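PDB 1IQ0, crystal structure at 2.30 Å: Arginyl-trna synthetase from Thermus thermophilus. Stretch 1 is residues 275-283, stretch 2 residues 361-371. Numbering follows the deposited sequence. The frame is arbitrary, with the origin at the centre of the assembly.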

# COMPACT_ATOMS: atom_id res chain seq x y z
N VAL A 275 -24.43 -24.75 6.62
CA VAL A 275 -23.02 -24.84 6.32
C VAL A 275 -22.71 -24.79 4.83
O VAL A 275 -23.56 -25.12 3.99
CB VAL A 275 -22.44 -26.14 6.93
CG1 VAL A 275 -23.12 -27.35 6.31
CG2 VAL A 275 -20.95 -26.19 6.72
N MET A 276 -21.49 -24.38 4.52
CA MET A 276 -21.01 -24.29 3.15
C MET A 276 -19.88 -25.30 2.98
O MET A 276 -18.87 -25.24 3.69
CB MET A 276 -20.47 -22.89 2.85
CG MET A 276 -20.02 -22.70 1.41
SD MET A 276 -19.16 -21.15 1.12
CE MET A 276 -20.52 -20.00 1.21
N ASP A 277 -20.04 -26.24 2.05
CA ASP A 277 -19.01 -27.24 1.79
C ASP A 277 -18.06 -26.67 0.76
O ASP A 277 -18.39 -26.59 -0.43
CB ASP A 277 -19.65 -28.54 1.27
CG ASP A 277 -18.63 -29.62 0.95
OD1 ASP A 277 -19.02 -30.64 0.34
OD2 ASP A 277 -17.44 -29.46 1.30
N ALA A 278 -16.87 -26.28 1.20
CA ALA A 278 -15.87 -25.70 0.32
C ALA A 278 -14.96 -26.72 -0.38
O ALA A 278 -14.10 -26.34 -1.17
CB ALA A 278 -15.00 -24.71 1.10
N SER A 279 -15.15 -28.01 -0.09
CA SER A 279 -14.29 -29.03 -0.70
C SER A 279 -14.30 -29.10 -2.22
O SER A 279 -13.26 -29.36 -2.84
CB SER A 279 -14.61 -30.42 -0.12
OG SER A 279 -15.90 -30.87 -0.49
N PRO A 280 -15.45 -28.86 -2.86
CA PRO A 280 -15.48 -28.92 -4.33
C PRO A 280 -14.70 -27.82 -5.05
O PRO A 280 -14.51 -27.89 -6.26
CB PRO A 280 -16.98 -28.87 -4.65
CG PRO A 280 -17.54 -28.08 -3.51
CD PRO A 280 -16.80 -28.63 -2.32
N VAL A 281 -14.24 -26.82 -4.31
CA VAL A 281 -13.47 -25.73 -4.92
C VAL A 281 -12.11 -25.59 -4.25
O VAL A 281 -11.19 -25.03 -4.83
CB VAL A 281 -14.21 -24.38 -4.82
CG1 VAL A 281 -15.52 -24.45 -5.59
CG2 VAL A 281 -14.46 -24.01 -3.37
N ILE A 282 -12.00 -26.10 -3.03
CA ILE A 282 -10.76 -26.04 -2.27
C ILE A 282 -10.35 -27.44 -1.81
O ILE A 282 -10.85 -27.95 -0.81
CB ILE A 282 -10.90 -25.12 -1.04
CG1 ILE A 282 -11.15 -23.68 -1.49
CG2 ILE A 282 -9.66 -25.21 -0.17
CD1 ILE A 282 -11.32 -22.70 -0.36
N PRO A 283 -9.42 -28.08 -2.54
CA PRO A 283 -8.93 -29.42 -2.23
C PRO A 283 -8.09 -29.48 -0.96
O PRO A 283 -7.52 -28.48 -0.53
CB PRO A 283 -8.12 -29.78 -3.47
CG PRO A 283 -7.53 -28.45 -3.85
CD PRO A 283 -8.73 -27.53 -3.73
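Stretch 2 361-371: QALVRAALALA

How does the second stretch run over the first? The second stretch is helical through Leu370, with backbone hydrogen bonds from the N of each residue from Arg365 to Ala371 to the O four residues back, and Ala371 follows outside the helix. The helix crosses strand 275-277 at 81°, nearly perpendicular, with the axes 9.8 Å apart at closest approach. The backbones come nearest at Ala278 and Ala366, where CA lies 5.7 Å from CA, a closeness suited to two small side chains.

What does the first part of the helix meet? Gln361 makes no contact, and its side chain ends leading away. Ala362 receives the tip of Ile282: CD1 of Ile282 lies 3.3 Å from CB of Ala362 and 3.2 Å from its carbonyl O. That O also accepts a hydrogen bond from N of Ala366 within the helix; the methyl, with no polar hydrogen to offer, simply packs against it. Leu363, Val364 and Arg365 then pass without touching the first stretch.

Where is the centre of the contact? Ala366 points toward the first stretch, and its CB meets three side chains: CG2 of Val281 at 3.4 Å, CB of Ala278 at 3.7 Å and CD1 of Ile282 at 3.7 Å. These partners are gathered by the turn after the strand, in which O of Ala278 accepts hydrogen bonds from N of Val281 and N of Ile282. Ala367 points away overall, yet its CB is 3.8 Å from CE of Met276.

How does the helix finish the contact? Leu368 is out of reach, but Ala369 sets its CB 3.7 Å from CG1 of Val281. Leu370, the residue most covered, spans strand and turn: its CD1 lies 3.5 Å from CG of Met276, while its CD2 lies 4.0 Å from both CG of Pro280 and CG1 of Val281. No hydrogen bond joins the stretches; apolar packing dominates.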

# COMPACT_ATOMS: atom_id res chain seq x y z
N GLN A 361 -8.68 -16.52 3.31
CA GLN A 361 -9.11 -16.12 1.97
C GLN A 361 -9.92 -17.24 1.34
O GLN A 361 -10.76 -17.00 0.47
CB GLN A 361 -7.89 -15.82 1.09
CG GLN A 361 -7.11 -14.58 1.49
CD GLN A 361 -5.96 -14.29 0.55
OE1 GLN A 361 -6.15 -14.14 -0.65
NE2 GLN A 361 -4.75 -14.21 1.11
N ALA A 362 -9.66 -18.46 1.79
CA ALA A 362 -10.37 -19.63 1.29
C ALA A 362 -11.88 -19.45 1.39
O ALA A 362 -12.63 -19.91 0.53
CB ALA A 362 -9.94 -20.87 2.08
N LEU A 363 -12.32 -18.77 2.46
CA LEU A 363 -13.74 -18.52 2.69
C LEU A 363 -14.44 -17.78 1.55
O LEU A 363 -15.33 -18.33 0.91
CB LEU A 363 -13.94 -17.72 3.99
CG LEU A 363 -15.36 -17.20 4.28
CD1 LEU A 363 -16.29 -18.34 4.69
CD2 LEU A 363 -15.30 -16.15 5.37
N VAL A 364 -14.05 -16.54 1.30
CA VAL A 364 -14.69 -15.77 0.24
C VAL A 364 -14.39 -16.36 -1.12
O VAL A 364 -15.23 -16.34 -2.02
CB VAL A 364 -14.26 -14.28 0.26
CG1 VAL A 364 -14.44 -13.70 1.65
CG2 VAL A 364 -12.83 -14.14 -0.21
N ARG A 365 -13.18 -16.89 -1.26
CA ARG A 365 -12.76 -17.51 -2.52
C ARG A 365 -13.77 -18.60 -2.88
O ARG A 365 -14.35 -18.59 -3.97
CB ARG A 365 -11.37 -18.14 -2.37
CG ARG A 365 -10.26 -17.44 -3.13
CD ARG A 365 -9.99 -16.04 -2.59
NE ARG A 365 -8.97 -15.34 -3.37
CZ ARG A 365 -7.70 -15.73 -3.49
NH1 ARG A 365 -7.28 -16.83 -2.87
NH2 ARG A 365 -6.85 -15.03 -4.23
N ALA A 366 -13.97 -19.53 -1.95
CA ALA A 366 -14.89 -20.64 -2.15
C ALA A 366 -16.32 -20.14 -2.33
O ALA A 366 -17.07 -20.68 -3.15
CB ALA A 366 -14.82 -21.60 -0.97
N ALA A 367 -16.69 -19.12 -1.55
CA ALA A 367 -18.03 -18.57 -1.63
C ALA A 367 -18.28 -17.97 -3.00
O ALA A 367 -19.33 -18.18 -3.61
CB ALA A 367 -18.24 -17.52 -0.54
N LEU A 368 -17.31 -17.21 -3.50
CA LEU A 368 -17.45 -16.62 -4.82
C LEU A 368 -17.55 -17.70 -5.90
O LEU A 368 -18.34 -17.58 -6.83
CB LEU A 368 -16.26 -15.68 -5.12
CG LEU A 368 -16.30 -14.31 -4.45
CD1 LEU A 368 -14.92 -13.68 -4.51
CD2 LEU A 368 -17.33 -13.42 -5.14
N ALA A 369 -16.77 -18.77 -5.77
CA ALA A 369 -16.83 -19.86 -6.76
C ALA A 369 -18.17 -20.61 -6.71
O ALA A 369 -18.83 -20.79 -7.73
CB ALA A 369 -15.67 -20.84 -6.55
N LEU A 370 -18.57 -21.02 -5.51
CA LEU A 370 -19.83 -21.74 -5.34
C LEU A 370 -21.04 -20.93 -5.80
O LEU A 370 -22.04 -21.50 -6.25
CB LEU A 370 -20.01 -22.14 -3.88
CG LEU A 370 -19.00 -23.18 -3.40
CD1 LEU A 370 -19.11 -23.38 -1.89
CD2 LEU A 370 -19.25 -24.50 -4.14
N ALA A 371 -20.94 -19.62 -5.69
CA ALA A 371 -22.03 -18.75 -6.11
C ALA A 371 -21.99 -18.61 -7.62
O ALA A 371 -22.85 -17.95 -8.21
CB ALA A 371 -21.90 -17.38 -5.44